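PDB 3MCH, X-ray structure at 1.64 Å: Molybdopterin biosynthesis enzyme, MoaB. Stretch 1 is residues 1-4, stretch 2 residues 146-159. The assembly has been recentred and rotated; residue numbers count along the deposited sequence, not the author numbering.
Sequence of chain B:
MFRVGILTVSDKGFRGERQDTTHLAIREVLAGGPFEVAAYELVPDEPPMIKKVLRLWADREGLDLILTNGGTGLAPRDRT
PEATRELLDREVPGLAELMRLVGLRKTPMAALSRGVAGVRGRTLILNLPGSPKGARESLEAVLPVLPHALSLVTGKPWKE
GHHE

Stretch 1 (1-4) MFRV
Stretch 2 (146-159) LPHALSLVTGKPWK

The amino terminus of the chain packs against a helix and its trailing loop 145 or more residues away in sequence. Phe2 to Val4 form an extended strand (phi/psi of Phe2 -120/137, Arg3 -80/126, Val4 -116/142), and Leu146 to Thr154 form a regular helix, with phi near -60 to -75 and psi near -35 to -48 until Thr154 relaxes to -94/-21. The N-to-C directions make an angle of 100°, and the axes approach to 10.4 Å. Gly155 leaves the helix with phi/psi 78/6, a positive phi that favours glycine; Lys156 (-93/146), Pro157 (-85/170) and Trp158 (-156/155) then run extended past the terminus. In register, Met1 CA lies 5.2 Å from Trp158 CA, and Phe2 CA lies 7.5 Å from Leu150 CA.

Apolar packing centres on Phe2, which contributes 146 Å² to the 366 Å² buried in total. Its CB points toward the helix, and chi1 -54° (m) with chi2 -73° lays the flat ring against it. Leu150, in the m,t rotamer (-75°, 162°), sets its CB over one ring face, 3.6 Å from the Phe2 ring centroid and almost on the normal, a CH-pi contact; its CD1 is 3.7 Å from Phe2 CD2. A branched aliphatic side chain suits this buried place, since it covers the ring without leaving a polar group unpaired. Trp158 CB lies 3.6 Å from Phe2 CE2, but chi1 63° and chi2 -74° lead the indole end away, leaving the two aromatic systems oblique, with planes at 46°.

Polar atoms near the ring are largely occupied with one another. Thr154 (chi1 70°, p) donates from OG1 to Leu150 O at 2.6 Å and accepts from Lys156 N to Thr154 OG1 at 3.1 Å, tying the helix end to the loop; Phe2 CE1 is 3.6 Å from Thr154 OG1. Lys156 O lies at the ring edge, 3.6 Å from Phe2 CE1.

Lysine suits position 156 because its long chain (m,t,p,t) reaches back to the terminus: NZ makes a weak hydrogen bond to Met1 O at 3.5 Å. Water 2 reinforces this, donating to Met1 O (3.1 Å) and accepting from Lys156 NZ (2.9 Å). Water 3 donates both to Met1 O (3.0 Å) and to Pro157 O (2.6 Å), while water 1 accepts from Met1 N (2.7 Å) and Lys159 N (2.8 Å). Met1 thus attaches through its backbone, its CB pointing away (t,p,p).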

# COMPACT_ATOMS: atom_id res chain seq x y z
N MET B 1 -9.80 -14.25 23.06
CA MET B 1 -10.92 -13.29 23.28
C MET B 1 -10.38 -11.87 23.34
O MET B 1 -9.58 -11.53 24.22
CB MET B 1 -11.65 -13.64 24.58
CG MET B 1 -12.90 -12.81 24.83
SD MET B 1 -14.03 -12.85 23.43
CE MET B 1 -14.57 -14.56 23.47
N PHE B 2 -10.82 -11.03 22.40
CA PHE B 2 -10.35 -9.65 22.33
C PHE B 2 -11.47 -8.63 22.48
O PHE B 2 -12.54 -8.79 21.89
CB PHE B 2 -9.63 -9.45 20.99
CG PHE B 2 -8.54 -10.44 20.75
CD1 PHE B 2 -7.34 -10.36 21.45
CD2 PHE B 2 -8.72 -11.49 19.85
CE1 PHE B 2 -6.33 -11.31 21.26
CE2 PHE B 2 -7.71 -12.44 19.65
CZ PHE B 2 -6.53 -12.35 20.36
N ARG B 3 -11.21 -7.59 23.26
CA ARG B 3 -12.19 -6.54 23.50
C ARG B 3 -12.19 -5.58 22.32
O ARG B 3 -11.15 -5.03 21.95
CB ARG B 3 -11.86 -5.81 24.79
CG ARG B 3 -11.91 -6.73 26.00
CD ARG B 3 -11.30 -6.08 27.22
NE ARG B 3 -12.04 -4.90 27.64
CZ ARG B 3 -11.48 -3.73 27.94
NH1 ARG B 3 -10.16 -3.59 27.86
NH2 ARG B 3 -12.23 -2.71 28.32
N VAL B 4 -13.37 -5.37 21.75
CA VAL B 4 -13.53 -4.53 20.58
C VAL B 4 -14.38 -3.29 20.82
O VAL B 4 -15.38 -3.34 21.53
CB VAL B 4 -14.20 -5.32 19.43
CG1 VAL B 4 -14.31 -4.47 18.17
CG2 VAL B 4 -13.41 -6.58 19.16
N LEU B 146 -7.57 -11.79 11.58
CA LEU B 146 -7.75 -10.83 12.66
C LEU B 146 -7.34 -11.38 14.03
O LEU B 146 -6.65 -10.69 14.79
CB LEU B 146 -9.20 -10.33 12.68
CG LEU B 146 -9.48 -9.03 13.43
CD1 LEU B 146 -8.47 -7.96 13.02
CD2 LEU B 146 -10.89 -8.57 13.12
N PRO B 147 -7.77 -12.60 14.39
CA PRO B 147 -7.37 -13.12 15.70
C PRO B 147 -5.84 -13.23 15.82
O PRO B 147 -5.27 -12.84 16.84
CB PRO B 147 -8.05 -14.48 15.76
CG PRO B 147 -9.30 -14.26 14.95
CD PRO B 147 -8.77 -13.49 13.76
N HIS B 148 -5.19 -13.76 14.79
CA HIS B 148 -3.74 -13.90 14.81
C HIS B 148 -3.08 -12.53 14.97
O HIS B 148 -2.15 -12.36 15.76
CB HIS B 148 -3.23 -14.55 13.51
CG HIS B 148 -1.76 -14.84 13.52
ND1 HIS B 148 -1.21 -15.87 14.25
CD2 HIS B 148 -0.72 -14.22 12.91
CE1 HIS B 148 0.11 -15.87 14.09
NE2 HIS B 148 0.43 -14.88 13.28
N ALA B 149 -3.58 -11.56 14.21
CA ALA B 149 -3.07 -10.20 14.27
C ALA B 149 -3.17 -9.63 15.69
O ALA B 149 -2.22 -9.07 16.22
CB ALA B 149 -3.84 -9.31 13.30
N LEU B 150 -4.35 -9.78 16.28
CA LEU B 150 -4.58 -9.26 17.63
C LEU B 150 -3.72 -9.95 18.69
O LEU B 150 -3.27 -9.30 19.62
CB LEU B 150 -6.07 -9.38 17.99
CG LEU B 150 -6.95 -8.34 17.28
CD1 LEU B 150 -8.41 -8.75 17.32
CD2 LEU B 150 -6.74 -6.98 17.94
N SER B 151 -3.48 -11.25 18.54
CA SER B 151 -2.66 -11.95 19.53
C SER B 151 -1.24 -11.38 19.54
O SER B 151 -0.61 -11.29 20.60
CB SER B 151 -2.64 -13.46 19.26
OG SER B 151 -2.06 -13.78 18.00
N LEU B 152 -0.73 -10.98 18.38
CA LEU B 152 0.61 -10.42 18.29
C LEU B 152 0.67 -9.01 18.85
O LEU B 152 1.59 -8.65 19.59
CB LEU B 152 1.08 -10.42 16.83
CG LEU B 152 1.37 -11.81 16.25
CD1 LEU B 152 1.83 -11.67 14.81
CD2 LEU B 152 2.45 -12.50 17.09
N VAL B 153 -0.32 -8.20 18.50
CA VAL B 153 -0.39 -6.82 18.95
C VAL B 153 -0.62 -6.70 20.46
O VAL B 153 0.02 -5.88 21.13
CB VAL B 153 -1.54 -6.06 18.24
CG1 VAL B 153 -1.77 -4.70 18.88
CG2 VAL B 153 -1.21 -5.90 16.77
N THR B 154 -1.54 -7.51 20.97
CA THR B 154 -1.92 -7.45 22.37
C THR B 154 -1.18 -8.41 23.29
O THR B 154 -1.15 -8.20 24.51
CB THR B 154 -3.41 -7.75 22.53
OG1 THR B 154 -3.65 -9.13 22.23
CG2 THR B 154 -4.22 -6.89 21.57
N GLY B 155 -0.62 -9.46 22.72
CA GLY B 155 0.09 -10.45 23.52
C GLY B 155 -0.89 -11.37 24.22
O GLY B 155 -0.49 -12.20 25.04
N LYS B 156 -2.18 -11.21 23.92
CA LYS B 156 -3.23 -12.03 24.53
C LYS B 156 -3.53 -13.26 23.68
O LYS B 156 -3.46 -13.22 22.45
CB LYS B 156 -4.51 -11.20 24.71
CG LYS B 156 -4.38 -10.03 25.69
CD LYS B 156 -5.63 -9.15 25.71
CE LYS B 156 -6.87 -9.91 26.19
NZ LYS B 156 -8.10 -9.06 26.19
N PRO B 157 -3.88 -14.38 24.33
CA PRO B 157 -4.20 -15.63 23.63
C PRO B 157 -5.65 -15.67 23.17
O PRO B 157 -6.46 -14.82 23.55
CB PRO B 157 -3.91 -16.68 24.68
CG PRO B 157 -4.42 -16.01 25.92
CD PRO B 157 -3.86 -14.60 25.79
N TRP B 158 -5.98 -16.67 22.35
CA TRP B 158 -7.35 -16.84 21.87
C TRP B 158 -7.56 -18.30 21.49
O TRP B 158 -6.61 -19.01 21.18
CB TRP B 158 -7.62 -15.94 20.67
CG TRP B 158 -6.76 -16.24 19.48
CD1 TRP B 158 -5.44 -15.94 19.32
CD2 TRP B 158 -7.17 -16.90 18.28
NE1 TRP B 158 -4.99 -16.39 18.10
CE2 TRP B 158 -6.04 -16.98 17.44
CE3 TRP B 158 -8.38 -17.44 17.84
CZ2 TRP B 158 -6.08 -17.58 16.18
CZ3 TRP B 158 -8.43 -18.04 16.58
CH2 TRP B 158 -7.28 -18.10 15.77
N LYS B 159 -8.82 -18.74 21.52
CA LYS B 159 -9.15 -20.12 21.19
C LYS B 159 -9.83 -20.19 19.83
O LYS B 159 -10.67 -19.35 19.51
CB LYS B 159 -10.08 -20.71 22.26
CG LYS B 159 -9.85 -20.16 23.66
CD LYS B 159 -8.40 -20.28 24.08
CE LYS B 159 -8.13 -19.51 25.37
NZ LYS B 159 -6.68 -19.43 25.69
O HOH W 1 -10.56 -16.76 22.57
O HOH W 2 -10.81 -10.01 26.61
O HOH W 3 -7.64 -13.40 25.43
O HOH W 4 -8.11 -5.75 26.49